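Local coordinates for putative fimbrial associated sortase-like protein (Corynebacterium diphtheriae, PDB 6BWE) that probably acts as a pilus-assembling (class C) sortase, a transpeptidase that cross-links pilin subunits into pili at the cell surface, at residues I78-I83 against D87-I92; G110-L113 against G119-P122. The protein carries 2 engineered substitutions. All coordinates share one frame; numbering follows the deposited sequence.

Contact 1 (I78-I83 against D87-I92)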
ATOM      1  N   ILE A  78     -14.893 -11.831   8.469  1.00 20.68           N
ATOM      2  CA  ILE A  78     -14.584 -10.464   8.902  1.00 20.74           C
ATOM      3  C   ILE A  78     -15.764  -9.507   8.670  1.00 20.29           C
ATOM      4  O   ILE A  78     -15.871  -8.508   9.343  1.00 20.75           O
ATOM      5  CB  ILE A  78     -13.275  -9.898   8.316  1.00 20.57           C
ATOM      6  CG1 ILE A  78     -13.256  -9.844   6.790  1.00 20.67           C
ATOM      7  CG2 ILE A  78     -12.113 -10.742   8.782  1.00 22.00           C
ATOM      8  CD1 ILE A  78     -12.120  -9.010   6.218  1.00 21.12           C
ATOM      9  N   ALA A  79     -16.608  -9.821   7.700  1.00 19.89           N
ATOM     10  CA  ALA A  79     -17.793  -9.054   7.368  1.00 20.51           C
ATOM     11  C   ALA A  79     -18.656  -9.879   6.441  1.00 21.38           C
ATOM     12  O   ALA A  79     -18.236 -10.909   5.936  1.00 20.45           O
ATOM     13  CB  ALA A  79     -17.423  -7.728   6.695  1.00 20.02           C
ATOM     14  N   SER A  80     -19.904  -9.471   6.256  1.00 22.80           N
ATOM     15  CA  SER A  80     -20.713 -10.096   5.228  1.00 24.46           C
ATOM     16  C   SER A  80     -21.264  -9.005   4.320  1.00 24.17           C
ATOM     17  O   SER A  80     -21.297  -7.829   4.690  1.00 25.70           O
ATOM     18  CB  SER A  80     -21.849 -10.948   5.819  1.00 25.78           C
ATOM     19  OG  SER A  80     -22.685 -10.151   6.621  1.00 28.97           O
ATOM     20  N   ILE A  81     -21.651  -9.417   3.128  1.00 24.11           N
ATOM     21  CA  ILE A  81     -22.139  -8.517   2.123  1.00 23.60           C
ATOM     22  C   ILE A  81     -23.479  -9.019   1.641  1.00 24.46           C
ATOM     23  O   ILE A  81     -23.670 -10.209   1.509  1.00 25.09           O
ATOM     24  CB  ILE A  81     -21.111  -8.337   0.989  1.00 24.41           C
ATOM     25  CG1 ILE A  81     -21.532  -7.236   0.027  1.00 24.73           C
ATOM     26  CG2 ILE A  81     -20.896  -9.608   0.198  1.00 25.26           C
ATOM     27  CD1 ILE A  81     -20.372  -6.669  -0.782  1.00 24.88           C
ATOM     28  N   SER A  82     -24.398  -8.083   1.422  1.00 24.42           N
ATOM     29  CA  SER A  82     -25.688  -8.343   0.785  0.60 24.60           C
ATOM     30  C   SER A  82     -25.841  -7.465  -0.450  1.00 24.90           C
ATOM     31  O   SER A  82     -25.620  -6.267  -0.375  1.00 24.45           O
ATOM     32  CB  SER A  82     -26.819  -8.027   1.754  0.60 25.69           C
ATOM     33  OG  SER A  82     -28.062  -8.239   1.133  0.60 26.67           O
ATOM     34  N   ILE A  83     -26.227  -8.080  -1.574  1.00 25.11           N
ATOM     35  CA  ILE A  83     -26.450  -7.425  -2.850  1.00 25.13           C
ATOM     36  C   ILE A  83     -27.831  -7.918  -3.323  1.00 25.70           C
ATOM     37  O   ILE A  83     -27.926  -8.857  -4.101  1.00 26.60           O
ATOM     38  CB  ILE A  83     -25.358  -7.707  -3.896  1.00 24.51           C
ATOM     39  CG1 ILE A  83     -23.944  -7.463  -3.308  1.00 24.36           C
ATOM     40  CG2 ILE A  83     -25.545  -6.774  -5.068  1.00 25.22           C
ATOM     41  CD1 ILE A  83     -22.829  -8.002  -4.172  1.00 24.45           C
ATOM     42  N   ASP A  87     -29.596 -11.185  -5.373  1.00 28.22           N
ATOM     43  CA  ASP A  87     -29.824 -12.103  -4.278  1.00 30.74           C
ATOM     44  C   ASP A  87     -28.532 -12.816  -3.775  1.00 29.79           C
ATOM     45  O   ASP A  87     -28.486 -14.040  -3.627  1.00 28.05           O
ATOM     46  CB  ASP A  87     -30.874 -13.130  -4.701  1.00 34.37           C
ATOM     47  CG  ASP A  87     -31.350 -13.997  -3.544  1.00 36.94           C
ATOM     48  OD1 ASP A  87     -31.413 -13.511  -2.391  1.00 39.30           O
ATOM     49  OD2 ASP A  87     -31.630 -15.186  -3.798  1.00 42.17           O
ATOM     50  N   ALA A  88     -27.495 -12.018  -3.525  1.00 27.92           N
ATOM     51  CA  ALA A  88     -26.219 -12.519  -3.052  1.00 26.69           C
ATOM     52  C   ALA A  88     -26.092 -12.114  -1.592  1.00 25.93           C
ATOM     53  O   ALA A  88     -26.345 -10.964  -1.266  1.00 26.28           O
ATOM     54  CB  ALA A  88     -25.091 -11.922  -3.869  1.00 26.16           C
ATOM     55  N   HIS A  89     -25.801 -13.082  -0.724  1.00 25.85           N
ATOM     56  CA  HIS A  89     -25.496 -12.830   0.688  0.60 26.28           C
ATOM     57  C   HIS A  89     -24.342 -13.736   1.062  1.00 25.17           C
ATOM     58  O   HIS A  89     -24.477 -14.970   1.128  1.00 26.26           O
ATOM     59  CB  HIS A  89     -26.682 -13.036   1.637  0.60 28.24           C
ATOM     60  CG  HIS A  89     -26.338 -12.767   3.075  0.60 30.42           C
ATOM     61  ND1 HIS A  89     -25.841 -11.549   3.507  0.60 31.15           N
ATOM     62  CD2 HIS A  89     -26.372 -13.568   4.168  0.60 31.84           C
ATOM     63  CE1 HIS A  89     -25.615 -11.605   4.806  0.60 31.93           C
ATOM     64  NE2 HIS A  89     -25.915 -12.822   5.230  0.60 33.10           N
ATOM     65  N   LEU A  90     -23.176 -13.126   1.251  1.00 23.52           N
ATOM     66  CA  LEU A  90     -21.927 -13.866   1.291  1.00 23.01           C
ATOM     67  C   LEU A  90     -20.973 -13.388   2.402  1.00 22.00           C
ATOM     68  O   LEU A  90     -20.956 -12.201   2.718  1.00 21.66           O
ATOM     69  CB  LEU A  90     -21.199 -13.743  -0.048  1.00 23.15           C
ATOM     70  CG  LEU A  90     -21.872 -14.345  -1.284  1.00 22.96           C
ATOM     71  CD1 LEU A  90     -21.194 -13.932  -2.552  1.00 23.19           C
ATOM     72  CD2 LEU A  90     -21.801 -15.834  -1.170  1.00 24.51           C
ATOM     73  N   PRO A  91     -20.193 -14.333   2.975  1.00 21.86           N
ATOM     74  CA  PRO A  91     -19.158 -13.995   3.931  1.00 22.23           C
ATOM     75  C   PRO A  91     -17.904 -13.433   3.232  1.00 21.30           C
ATOM     76  O   PRO A  91     -17.561 -13.843   2.096  1.00 21.09           O
ATOM     77  CB  PRO A  91     -18.884 -15.335   4.637  1.00 22.62           C
ATOM     78  CG  PRO A  91     -19.176 -16.357   3.599  1.00 22.87           C
ATOM     79  CD  PRO A  91     -20.285 -15.787   2.755  1.00 22.55           C
ATOM     80  N   ILE A  92     -17.211 -12.534   3.948  1.00 20.34           N
ATOM     81  CA  ILE A  92     -15.925 -12.022   3.523  1.00 20.35           C
ATOM     82  C   ILE A  92     -14.876 -12.493   4.560  1.00 19.97           C
ATOM     83  O   ILE A  92     -15.108 -12.377   5.749  1.00 19.45           O
ATOM     84  CB  ILE A  92     -15.932 -10.496   3.420  1.00 20.72           C
ATOM     85  CG1 ILE A  92     -17.034 -10.004   2.442  1.00 21.23           C
ATOM     86  CG2 ILE A  92     -14.550 -10.030   2.954  1.00 20.95           C
ATOM     87  CD1 ILE A  92     -17.431  -8.532   2.625  1.00 21.98           C
TER
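The carbonyl oxygen I81 O takes the backbone N-H of L90 (L90 N to I81 O 3.0 Å), and H89 adds a CA-H...O contact to it from CA. H89 ND1 adds at most a weak and doubtful bond, H89 being modelled in two conformers; CG anti to the backbone N (chi1 -180°) places the ring beside I81 O, which it meets obliquely. This is an antiparallel beta hairpin of the sortase barrel, 78-83 running against 87-92 with a bulge at each end. I78 and A79 both face I92 in a classic bulge, with I92 O receiving I78 N at 2.8 Å and A79 O receiving I92 N; D87 and A88 both face I83 in a G1 bulge next to the turn. A79, I81, I83, A88, L90 and I92 share one face. There I92 CD1 wedges between A79 CB (4.1 Å) and I81 CB (4.0 Å), while I81 CG2 meets L90 CB. L105 touches I81, L90 and I92. The L90 side chain lies about 9 Å from that of H127, the predicted proton donor/acceptor. S80, S82, H89 and P91 lie on the other, more exposed face, and strand 147-152 continues the sheet through backbone bonds to S80 and S82. At the turn, A88 N bonds I83 O at 3.2 Å, nearly straight (N-H...O 176°) but from above the carbonyl plane, 49° out of it.

Contact 2 (G110-L113 against G119-P122)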
ATOM      1  N   GLY A 110      -3.832  -5.034   1.208  1.00 19.42           N
ATOM      2  CA  GLY A 110      -3.312  -3.822   0.575  1.00 19.52           C
ATOM      3  C   GLY A 110      -4.372  -2.789   0.265  1.00 19.38           C
ATOM      4  O   GLY A 110      -4.044  -1.706  -0.257  1.00 20.10           O
ATOM      5  N   SER A 111      -5.635  -3.149   0.513  1.00 18.76           N
ATOM      6  CA  SER A 111      -6.750  -2.226   0.469  1.00 18.08           C
ATOM      7  C   SER A 111      -7.298  -2.130   1.892  1.00 18.33           C
ATOM      8  O   SER A 111      -7.041  -3.000   2.722  1.00 17.45           O
ATOM      9  CB  SER A 111      -7.829  -2.677  -0.526  1.00 18.04           C
ATOM     10  OG  SER A 111      -8.485  -3.893  -0.097  1.00 18.08           O
ATOM     11  N   ALA A 112      -8.035  -1.053   2.172  1.00 18.33           N
ATOM     12  CA  ALA A 112      -8.601  -0.830   3.503  1.00 18.46           C
ATOM     13  C   ALA A 112      -9.600  -1.941   3.845  1.00 19.18           C
ATOM     14  O   ALA A 112     -10.273  -2.506   2.975  1.00 17.44           O
ATOM     15  CB  ALA A 112      -9.310   0.513   3.575  1.00 19.07           C
ATOM     16  N   LEU A 113      -9.652  -2.265   5.119  1.00 19.41           N
ATOM     17  CA  LEU A 113     -10.688  -3.138   5.644  1.00 19.87           C
ATOM     18  C   LEU A 113     -12.058  -2.461   5.539  1.00 20.02           C
ATOM     19  O   LEU A 113     -12.135  -1.226   5.619  1.00 20.02           O
ATOM     20  CB  LEU A 113     -10.387  -3.421   7.113  1.00 21.58           C
ATOM     21  CG  LEU A 113      -9.152  -4.250   7.432  1.00 23.12           C
ATOM     22  CD1 LEU A 113      -8.893  -4.151   8.918  1.00 25.01           C
ATOM     23  CD2 LEU A 113      -9.332  -5.693   6.993  1.00 24.09           C
ATOM     24  N   GLY A 119     -11.515   8.286   2.211  1.00 28.47           N
ATOM     25  CA  GLY A 119     -10.171   7.871   1.878  1.00 28.92           C
ATOM     26  C   GLY A 119      -9.927   6.388   1.799  1.00 27.27           C
ATOM     27  O   GLY A 119      -8.841   5.982   1.429  1.00 27.17           O
ATOM     28  N   THR A 120     -10.910   5.570   2.165  1.00 26.13           N
ATOM     29  CA  THR A 120     -10.762   4.112   2.111  1.00 24.68           C
ATOM     30  C   THR A 120     -11.349   3.589   0.811  1.00 23.87           C
ATOM     31  O   THR A 120     -12.270   4.197   0.241  1.00 23.49           O
ATOM     32  CB  THR A 120     -11.429   3.426   3.305  1.00 25.09           C
ATOM     33  OG1 THR A 120     -12.856   3.584   3.257  1.00 25.41           O
ATOM     34  CG2 THR A 120     -10.871   4.003   4.618  1.00 26.27           C
ATOM     35  N   HIS A 121     -10.775   2.497   0.332  1.00 22.05           N
ATOM     36  CA  HIS A 121     -11.261   1.791  -0.869  1.00 21.34           C
ATOM     37  C   HIS A 121     -11.003   0.273  -0.762  1.00 20.66           C
ATOM     38  O   HIS A 121     -10.148  -0.297  -1.481  1.00 20.89           O
ATOM     39  CB  HIS A 121     -10.663   2.397  -2.153  1.00 21.80           C
ATOM     40  CG  HIS A 121     -11.366   1.974  -3.409  1.00 21.92           C
ATOM     41  ND1 HIS A 121     -11.262   2.681  -4.594  1.00 22.99           N
ATOM     42  CD2 HIS A 121     -12.189   0.926  -3.663  1.00 21.54           C
ATOM     43  CE1 HIS A 121     -11.980   2.069  -5.523  1.00 23.45           C
ATOM     44  NE2 HIS A 121     -12.564   1.010  -4.983  1.00 22.59           N
ATOM     45  N   PRO A 122     -11.766  -0.412   0.122  1.00 20.61           N
ATOM     46  CA  PRO A 122     -11.680  -1.864   0.190  1.00 20.38           C
ATOM     47  C   PRO A 122     -11.977  -2.505  -1.149  1.00 20.48           C
ATOM     48  O   PRO A 122     -12.834  -2.017  -1.897  1.00 20.03           O
ATOM     49  CB  PRO A 122     -12.787  -2.245   1.172  1.00 20.45           C
ATOM     50  CG  PRO A 122     -13.028  -1.028   2.004  1.00 20.93           C
ATOM     51  CD  PRO A 122     -12.754   0.128   1.078  1.00 20.65           C
TER
HETATM   52  O   HOH W   1      -8.118   1.571   0.751  1.00 19.46           O
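The puckered pyrrolidine ring of P122 carries the backbone of A112 over one face: A112 O sits above the ring on its CB-CG side, 3.1 Å from P122 CB and 3.3 Å from P122 CG. On that same side L113 O comes near CG, and A112 CB stands off CD. The flat imidazole of H121 belongs to the same segment, but its CB leaves the contact; both its nitrogens are held elsewhere, ND1 by A176 O and NE2 by the hydroxyl of T185, which fixes the ring's rotation. Here the irregular loop linking strands 105-107 and 123-125 folds back on itself, 110-113 against 119-122. A112 CB is pressed against T120 CB at 3.6 Å, with T120 CG2 a little farther off. One residue back, S111 CB lies 3.5 Å from H121 O. With chi1 at 67°, S111 OG is tucked between its own backbone N and carbonyl carbon, where it brushes P122 CA and bonds L108 O and V123 N, while T120 OG1 bonds G117 O. A single water joins the two backbones, its oxygen accepting the N-H of A112 (3.0 Å to A112 N) and of H121 (2.8 Å to H121 N). The two halves therefore meet through van der Waals contacts, several of them carbonyl oxygen against carbon, and one shared water rather than direct hydrogen bonds, and their buried serine, threonine and histidine groups find their polar partners in the surrounding fold.

How the contacts relate
Both contacts lie in the sortase domain and come in series along the chain: the hairpin of contact 1 is complete before the chain reaches the loop of contact 2. Their centres are about 17 Å apart, on opposite sides of the chain's centre, although the nearest atoms come within about 4 Å without touching. Strand 105-107 connects them: it pairs with 88-94, the second strand of contact 1, and leads into the loop of contact 2, which returns as strand 123-125 beside it. H107 meets I78 of contact 1, and its NE2 bonds A112 O of contact 2. Contact 2 thus shapes a connection a few residues before H127 in sequence, though it lies away from the predicted site.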